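Local coordinates for protein putative S41 protease (Bacteroides fragilis NCTC 9343, PDB 3K50) that is probably a serine peptidase of family S41 that cleaves peptide bonds, its PDZ domain probably binding peptide segments of substrates, at residues Gly107-Arg110 and Gly111-Ile114; Asn209-Leu212 and Arg213-Phe216; Leu389-Ala392 and Ala393-Met397. All coordinates share one frame; numbering follows the deposited sequence.

Contact 1. Residues Gly107-Arg110 and Gly111-Ile114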
loop_
_atom_site.group_PDB
_atom_site.type_symbol
_atom_site.label_atom_id
_atom_site.label_comp_id
_atom_site.label_asym_id
_atom_site.label_seq_id
_atom_site.Cartn_x
_atom_site.Cartn_y
_atom_site.Cartn_z
ATOM N N GLY A 107 -17.176 16.146 -5.139
ATOM C CA GLY A 107 -17.323 15.609 -6.502
ATOM C C GLY A 107 -15.975 15.292 -7.140
ATOM O O GLY A 107 -15.859 15.195 -8.363
ATOM N N LEU A 108 -14.941 15.120 -6.322
ATOM C CA LEU A 108 -13.600 14.920 -6.855
ATOM C C LEU A 108 -13.329 13.448 -7.127
ATOM O O LEU A 108 -13.859 12.552 -6.458
ATOM C CB LEU A 108 -12.548 15.517 -5.927
ATOM C CG LEU A 108 -12.488 17.027 -5.654
ATOM C CD1 LEU A 108 -11.466 17.282 -4.573
ATOM C CD2 LEU A 108 -12.143 17.791 -6.915
ATOM N N GLN A 109 -12.484 13.215 -8.121
ATOM C CA GLN A 109 -12.131 11.887 -8.551
ATOM C C GLN A 109 -10.684 11.848 -8.956
ATOM O O GLN A 109 -10.122 12.863 -9.353
ATOM C CB GLN A 109 -12.912 11.515 -9.827
ATOM C CG GLN A 109 -14.390 11.446 -9.706
ATOM C CD GLN A 109 -15.004 10.865 -10.938
ATOM O OE1 GLN A 109 -14.794 9.688 -11.260
ATOM N NE2 GLN A 109 -15.742 11.678 -11.646
ATOM N N ARG A 110 -10.101 10.678 -8.914
ATOM C CA ARG A 110 -8.776 10.468 -9.491
ATOM C C ARG A 110 -8.758 10.924 -10.954
ATOM O O ARG A 110 -9.653 10.549 -11.737
ATOM C CB ARG A 110 -8.434 8.979 -9.365
ATOM C CG ARG A 110 -7.165 8.600 -10.078
ATOM C CD ARG A 110 -6.885 7.163 -9.928
ATOM N NE ARG A 110 -5.797 6.721 -10.866
ATOM C CZ ARG A 110 -4.527 6.620 -10.529
ATOM N NH1 ARG A 110 -4.145 6.915 -9.310
ATOM N NH2 ARG A 110 -3.629 6.223 -11.390
ATOM N N GLY A 111 -7.761 11.738 -11.329
ATOM C CA GLY A 111 -7.655 12.316 -12.668
ATOM C C GLY A 111 -8.076 13.783 -12.685
ATOM O O GLY A 111 -7.791 14.508 -13.618
ATOM N N HIS A 112 -8.800 14.219 -11.670
ATOM C CA HIS A 112 -9.077 15.634 -11.543
ATOM C C HIS A 112 -7.830 16.332 -11.059
ATOM O O HIS A 112 -7.017 15.766 -10.314
ATOM C CB HIS A 112 -10.172 15.915 -10.530
ATOM C CG HIS A 112 -11.550 15.734 -11.065
ATOM N ND1 HIS A 112 -12.562 15.178 -10.323
ATOM C CD2 HIS A 112 -12.088 16.043 -12.270
ATOM C CE1 HIS A 112 -13.662 15.153 -11.044
ATOM N NE2 HIS A 112 -13.400 15.670 -12.230
ATOM N N TRP A 113 -7.706 17.586 -11.458
ATOM C CA TRP A 113 -6.580 18.419 -11.061
ATOM C C TRP A 113 -7.123 19.612 -10.307
ATOM O O TRP A 113 -8.090 20.220 -10.773
ATOM C CB TRP A 113 -5.853 18.962 -12.270
ATOM C CG TRP A 113 -5.205 17.965 -13.170
ATOM C CD1 TRP A 113 -5.823 17.120 -14.017
ATOM C CD2 TRP A 113 -3.801 17.799 -13.390
ATOM N NE1 TRP A 113 -4.899 16.400 -14.739
ATOM C CE2 TRP A 113 -3.647 16.798 -14.370
ATOM C CE3 TRP A 113 -2.657 18.371 -12.832
ATOM C CZ2 TRP A 113 -2.400 16.352 -14.798
ATOM C CZ3 TRP A 113 -1.419 17.958 -13.288
ATOM C CH2 TRP A 113 -1.305 16.943 -14.270
ATOM N N ILE A 114 -6.574 19.900 -9.131
ATOM C CA ILE A 114 -6.943 21.100 -8.378
ATOM C C ILE A 114 -6.029 22.219 -8.907
ATOM O O ILE A 114 -4.796 22.098 -8.875
ATOM C CB ILE A 114 -6.777 20.937 -6.883
ATOM C CG1 ILE A 114 -7.628 19.795 -6.333
ATOM C CG2 ILE A 114 -7.240 22.189 -6.157
ATOM C CD1 ILE A 114 -7.415 19.579 -4.806
#
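His112 reaches back across the turn to Gln109, and two hydrogen bonds tie this pair together. The backbone bond comes first: His112 N donates to Gln109 O over 3.0 Å with a fairly straight N-H...O, closing a type II beta turn from Gln109 to His112. The second joins main chain to side chain. Gln109 N gives its hydrogen to His112 ND1, also at 3.0 Å, but the angle is only 135° and the donor stands 21° out of the ring plane, so this bond is bent. Accepting at ND1 implies that this nitrogen carries no proton. With CG beside its own backbone N, the imidazole is swung back over the turn.

Carbon atoms of Leu108 and Gln109 border the ND1 side of the ring. Leu108 CA approaches its edge, 3.6 Å from His112 ND1, and Gln109 CB lies 3.7 Å from the same nitrogen. The two side chains cross at a slant, with the Gln109 amide plane turned 83° from the imidazole; CB and CG, not the amide, come nearest the ring.

Gly111 takes a positive phi at the third position of the type II turn, a conformation suited to glycine. Arg110 extends away from the turn, its guanidinium bonded to Leu380 O and in a salt bridge with Glu372. Gly107 ends helix 102-105 in a Schellman motif, and the tight turn then delivers the chain into strand 113-117 of the PDZ domain's antiparallel sheet.

Contact 2. Residues Asn209-Leu212 and Arg213-Phe216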
loop_
_atom_site.group_PDB
_atom_site.type_symbol
_atom_site.label_atom_id
_atom_site.label_comp_id
_atom_site.label_asym_id
_atom_site.label_seq_id
_atom_site.Cartn_x
_atom_site.Cartn_y
_atom_site.Cartn_z
ATOM N N ASN A 209 -11.646 -7.941 6.365
ATOM C CA ASN A 209 -11.470 -9.251 5.784
ATOM C C ASN A 209 -12.815 -9.801 5.282
ATOM O O ASN A 209 -12.850 -10.458 4.243
ATOM C CB ASN A 209 -10.877 -10.218 6.760
ATOM C CG ASN A 209 -9.442 -10.044 6.934
ATOM O OD1 ASN A 209 -8.776 -9.364 6.143
ATOM N ND2 ASN A 209 -8.906 -10.698 7.978
ATOM N N ASP A 210 -13.913 -9.506 5.982
ATOM C CA ASP A 210 -15.242 -9.925 5.500
ATOM C C ASP A 210 -15.665 -9.135 4.245
ATOM O O ASP A 210 -16.355 -9.671 3.397
ATOM C CB ASP A 210 -16.304 -9.941 6.635
ATOM C CG ASP A 210 -16.090 -11.134 7.596
ATOM O OD1 ASP A 210 -15.494 -12.131 7.149
ATOM O OD2 ASP A 210 -16.487 -11.101 8.782
ATOM N N ASP A 211 -15.286 -7.867 4.150
ATOM C CA ASP A 211 -15.491 -7.096 2.914
ATOM C C ASP A 211 -14.730 -7.796 1.782
ATOM O O ASP A 211 -15.213 -7.884 0.660
ATOM C CB ASP A 211 -14.911 -5.679 3.017
ATOM C CG ASP A 211 -15.682 -4.793 3.923
ATOM O OD1 ASP A 211 -16.889 -5.059 4.122
ATOM O OD2 ASP A 211 -15.094 -3.801 4.428
ATOM N N LEU A 212 -13.492 -8.198 2.059
ATOM C CA LEU A 212 -12.674 -8.905 1.030
ATOM C C LEU A 212 -13.340 -10.228 0.597
ATOM O O LEU A 212 -13.434 -10.526 -0.595
ATOM C CB LEU A 212 -11.233 -9.147 1.522
ATOM C CG LEU A 212 -10.180 -9.755 0.603
ATOM C CD1 LEU A 212 -9.861 -8.803 -0.546
ATOM C CD2 LEU A 212 -8.878 -10.069 1.352
ATOM N N ARG A 213 -13.833 -11.002 1.560
ATOM C CA ARG A 213 -14.530 -12.230 1.270
ATOM C C ARG A 213 -15.718 -11.963 0.404
ATOM O O ARG A 213 -16.041 -12.761 -0.488
ATOM C CB ARG A 213 -15.025 -12.924 2.540
ATOM C CG ARG A 213 -13.904 -13.558 3.351
ATOM C CD ARG A 213 -14.393 -14.207 4.607
ATOM N NE ARG A 213 -13.250 -14.845 5.326
ATOM C CZ ARG A 213 -12.612 -14.357 6.414
ATOM N NH1 ARG A 213 -12.957 -13.217 6.991
ATOM N NH2 ARG A 213 -11.577 -15.011 6.939
ATOM N N ARG A 214 -16.409 -10.875 0.695
ATOM C CA ARG A 214 -17.637 -10.569 -0.021
ATOM C C ARG A 214 -17.360 -10.294 -1.485
ATOM O O ARG A 214 -18.146 -10.696 -2.319
ATOM C CB ARG A 214 -18.341 -9.386 0.636
ATOM C CG ARG A 214 -19.729 -9.083 0.045
ATOM C CD ARG A 214 -20.687 -8.397 1.020
ATOM N NE ARG A 214 -20.073 -7.291 1.755
ATOM C CZ ARG A 214 -19.575 -7.341 3.001
ATOM N NH1 ARG A 214 -19.590 -8.444 3.772
ATOM N NH2 ARG A 214 -19.048 -6.241 3.496
ATOM N N ALA A 215 -16.274 -9.573 -1.760
ATOM C CA ALA A 215 -15.804 -9.276 -3.091
ATOM C C ALA A 215 -15.491 -10.604 -3.832
ATOM O O ALA A 215 -15.903 -10.804 -4.984
ATOM C CB ALA A 215 -14.509 -8.389 -2.995
ATOM N N PHE A 216 -14.780 -11.519 -3.157
ATOM C CA PHE A 216 -14.428 -12.801 -3.805
ATOM C C PHE A 216 -15.693 -13.678 -4.085
ATOM O O PHE A 216 -15.803 -14.313 -5.134
ATOM C CB PHE A 216 -13.328 -13.508 -3.025
ATOM C CG PHE A 216 -11.951 -13.084 -3.416
ATOM C CD1 PHE A 216 -11.449 -11.843 -3.051
ATOM C CD2 PHE A 216 -11.176 -13.885 -4.207
ATOM C CE1 PHE A 216 -10.213 -11.437 -3.491
ATOM C CE2 PHE A 216 -9.909 -13.522 -4.587
ATOM C CZ PHE A 216 -9.424 -12.291 -4.241
#
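Asn209 O accepts the backbone N-H of Arg213 at 2.9 Å, an i to i+4 bond of helix 207-221, which is the crossover helix of a beta-alpha-beta unit between strands 187-194 and 226-230 of the S41 domain. The side chain of Asn209 brings CB obliquely to Arg213 NH1, a van der Waals contact, while its ND2 bonds Gln206.

Asp210 meets that same arginine through its carboxylate. Its OD1 takes a hydrogen bond from Arg213 NH1 at 2.8 Å, within a salt bridge three residues apart. The bond is bent, at 138°, and the donor stands 39° above the carboxylate plane. Another arm of this guanidinium, NH2, is held by Leu281 O, so the arginine links the helix to a neighbouring loop.

Asp211 forms the second salt bridge, with OD1 2.5 Å from Arg214 NH2, a separation so short that its exact value is doubtful. The two side chains run side by side, but their carboxylate and guanidinium planes are 84° apart. Arg214 gets there by bending at chi3, which folds one face of its guanidinium over Asp210 O and Asp211 CA.

Leu212, on the buried side with Leu192 and Tyr194, lies alongside Phe216. Its CD1 approaches ring atom CE1 at 4.0 Å, while Leu212 O lies near the plane of the same ring, 3.4 Å from CD1 of Phe216.

Contact 3. Residues Leu389-Ala392 and Ala393-Met397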
loop_
_atom_site.group_PDB
_atom_site.type_symbol
_atom_site.label_atom_id
_atom_site.label_comp_id
_atom_site.label_asym_id
_atom_site.label_seq_id
_atom_site.Cartn_x
_atom_site.Cartn_y
_atom_site.Cartn_z
ATOM N N LEU A 389 -2.452 1.270 -16.095
ATOM C CA LEU A 389 -1.936 -0.024 -15.669
ATOM C C LEU A 389 -2.973 -1.115 -15.872
ATOM O O LEU A 389 -2.619 -2.202 -16.281
ATOM C CB LEU A 389 -1.391 -0.003 -14.217
ATOM C CG LEU A 389 -0.408 1.101 -13.823
ATOM C CD1 LEU A 389 0.135 0.919 -12.342
ATOM C CD2 LEU A 389 0.721 1.173 -14.816
ATOM N N LEU A 390 -4.260 -0.822 -15.663
ATOM C CA LEU A 390 -5.271 -1.871 -15.883
ATOM C C LEU A 390 -5.360 -2.154 -17.389
ATOM O O LEU A 390 -5.394 -3.261 -17.778
ATOM C CB LEU A 390 -6.633 -1.484 -15.310
ATOM C CG LEU A 390 -7.867 -2.316 -15.744
ATOM C CD1 LEU A 390 -7.689 -3.784 -15.344
ATOM C CD2 LEU A 390 -9.117 -1.751 -15.161
ATOM N N ASN A 391 -5.357 -1.122 -18.217
ATOM C CA ASN A 391 -5.392 -1.303 -19.655
ATOM C C ASN A 391 -4.232 -2.189 -20.127
ATOM O O ASN A 391 -4.392 -3.011 -21.019
ATOM C CB ASN A 391 -5.318 0.027 -20.379
ATOM C CG ASN A 391 -5.568 -0.126 -21.857
ATOM O OD1 ASN A 391 -4.638 -0.173 -22.620
ATOM N ND2 ASN A 391 -6.819 -0.327 -22.236
ATOM N N ALA A 392 -3.052 -1.981 -19.556
ATOM C CA ALA A 392 -1.869 -2.780 -19.924
ATOM C C ALA A 392 -2.109 -4.255 -19.655
ATOM O O ALA A 392 -1.798 -5.105 -20.507
ATOM C CB ALA A 392 -0.603 -2.288 -19.181
ATOM N N ALA A 393 -2.616 -4.575 -18.462
ATOM C CA ALA A 393 -2.901 -5.922 -18.086
ATOM C C ALA A 393 -3.893 -6.528 -19.054
ATOM O O ALA A 393 -3.716 -7.650 -19.511
ATOM C CB ALA A 393 -3.499 -5.996 -16.660
ATOM N N LEU A 394 -4.953 -5.797 -19.332
ATOM C CA LEU A 394 -5.998 -6.306 -20.246
ATOM C C LEU A 394 -5.448 -6.587 -21.637
ATOM O O LEU A 394 -5.842 -7.549 -22.270
ATOM C CB LEU A 394 -7.150 -5.332 -20.334
ATOM C CG LEU A 394 -7.960 -5.094 -19.036
ATOM C CD1 LEU A 394 -8.898 -3.878 -19.265
ATOM C CD2 LEU A 394 -8.740 -6.311 -18.588
ATOM N N LYS A 395 -4.550 -5.741 -22.118
ATOM C CA LYS A 395 -3.960 -5.962 -23.412
ATOM C C LYS A 395 -3.002 -7.155 -23.374
ATOM O O LYS A 395 -2.976 -7.984 -24.304
ATOM C CB LYS A 395 -3.217 -4.708 -23.926
ATOM C CG LYS A 395 -4.120 -3.515 -24.385
ATOM C CD LYS A 395 -3.192 -2.454 -25.059
ATOM C CE LYS A 395 -3.847 -1.091 -25.447
ATOM N NZ LYS A 395 -5.285 -1.220 -25.693
ATOM N N ILE A 396 -2.178 -7.223 -22.342
ATOM C CA ILE A 396 -1.202 -8.312 -22.239
ATOM C C ILE A 396 -1.900 -9.685 -22.175
ATOM O O ILE A 396 -1.521 -10.576 -22.884
ATOM C CB ILE A 396 -0.276 -8.116 -21.051
ATOM C CG1 ILE A 396 0.725 -6.994 -21.386
ATOM C CG2 ILE A 396 0.503 -9.410 -20.722
ATOM C CD1 ILE A 396 1.163 -6.107 -20.168
HETATM N N MSE A 397 -2.973 -9.809 -21.406
HETATM C CA MSE A 397 -3.650 -11.094 -21.310
HETATM C C MSE A 397 -4.342 -11.447 -22.625
HETATM O O MSE A 397 -4.638 -12.596 -22.880
HETATM C CB MSE A 397 -4.644 -11.103 -20.133
HETATM C CG MSE A 397 -5.910 -10.307 -20.376
HETATM SE SE MSE A 397 -7.175 -10.309 -18.902
HETATM C CE MSE A 397 -6.098 -9.332 -17.555
#
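Leu390 and Leu394 meet at an angle, one turn apart, with a methyl branch of Leu390, CD1, against the branch point CG of Leu394, 3.9 Å apart. Their first torsions differ. Leu390 holds CG opposite its backbone N (chi1 166°), whereas Leu394 turns CG beside its own N, which swings the later side chain back toward the earlier one. Leu394 CG also rests 3.4 Å from Leu390 O, the oxygen that receives Leu394 N in a nearly straight backbone bond of 169°.

On another side of the helix Asn391 and Lys395 come together at a slant. The closest approach is OD1 of Asn391 to the methylene CE of Lys395, 3.1 Å; the ammonium NZ is 3.3 Å from OD1, yet its angle is too poor for a hydrogen bond. The amide oxygen lies alongside the end of the lysine chain, where the nearby positive charge would probably favour it electrostatically. Asn391 instead bonds through ND2 to Thr385 O, tying the amide to the chain leading into the helix.

Both pairs belong to helix 388-398, near the end of the chain, which packs on the mixed sheet of the S41 domain. Leu390 touches Tyr191 and Val228, Leu394 touches Val189, and Ala393 touches Val228 and Tyr294, so this face looks onto strands 187-194, 226-230 and 292-297. The selenomethionine at Met397 extends the same apolar row over Val189 and Val228.

Ala392 and Ile396 form a slighter pairing. Ile396 CD1 lies 3.1 Å from Ala392 O, a tight contact made with chi2 away from a staggered value, and 4.3 Å from Ala392 CB. Ile396 N donates to the same Ala392 O, 2.8 Å away and at 163°.

All three contacts are local, but they serve different structural settings. Contact 1 is a partly buried turn in the PDZ domain, held by backbone and imidazole bonds; contacts 2 and 3 are predominantly buried two-turn pieces of helices that both touch strand 187-194 of the S41 sheet. Contact 2 combines apolar packing with two salt bridges, whereas contact 3 has no salt bridge and relies mainly on aliphatic side chains, with one amide-lysine approach that is not a hydrogen bond. The centres of contacts 2 and 3 are about 24 Å apart. Contacts 1 and 3 approach to about 7 Å between nearest atoms without touching, and Arg232 lies near both, close to Arg110 and packed against Leu389.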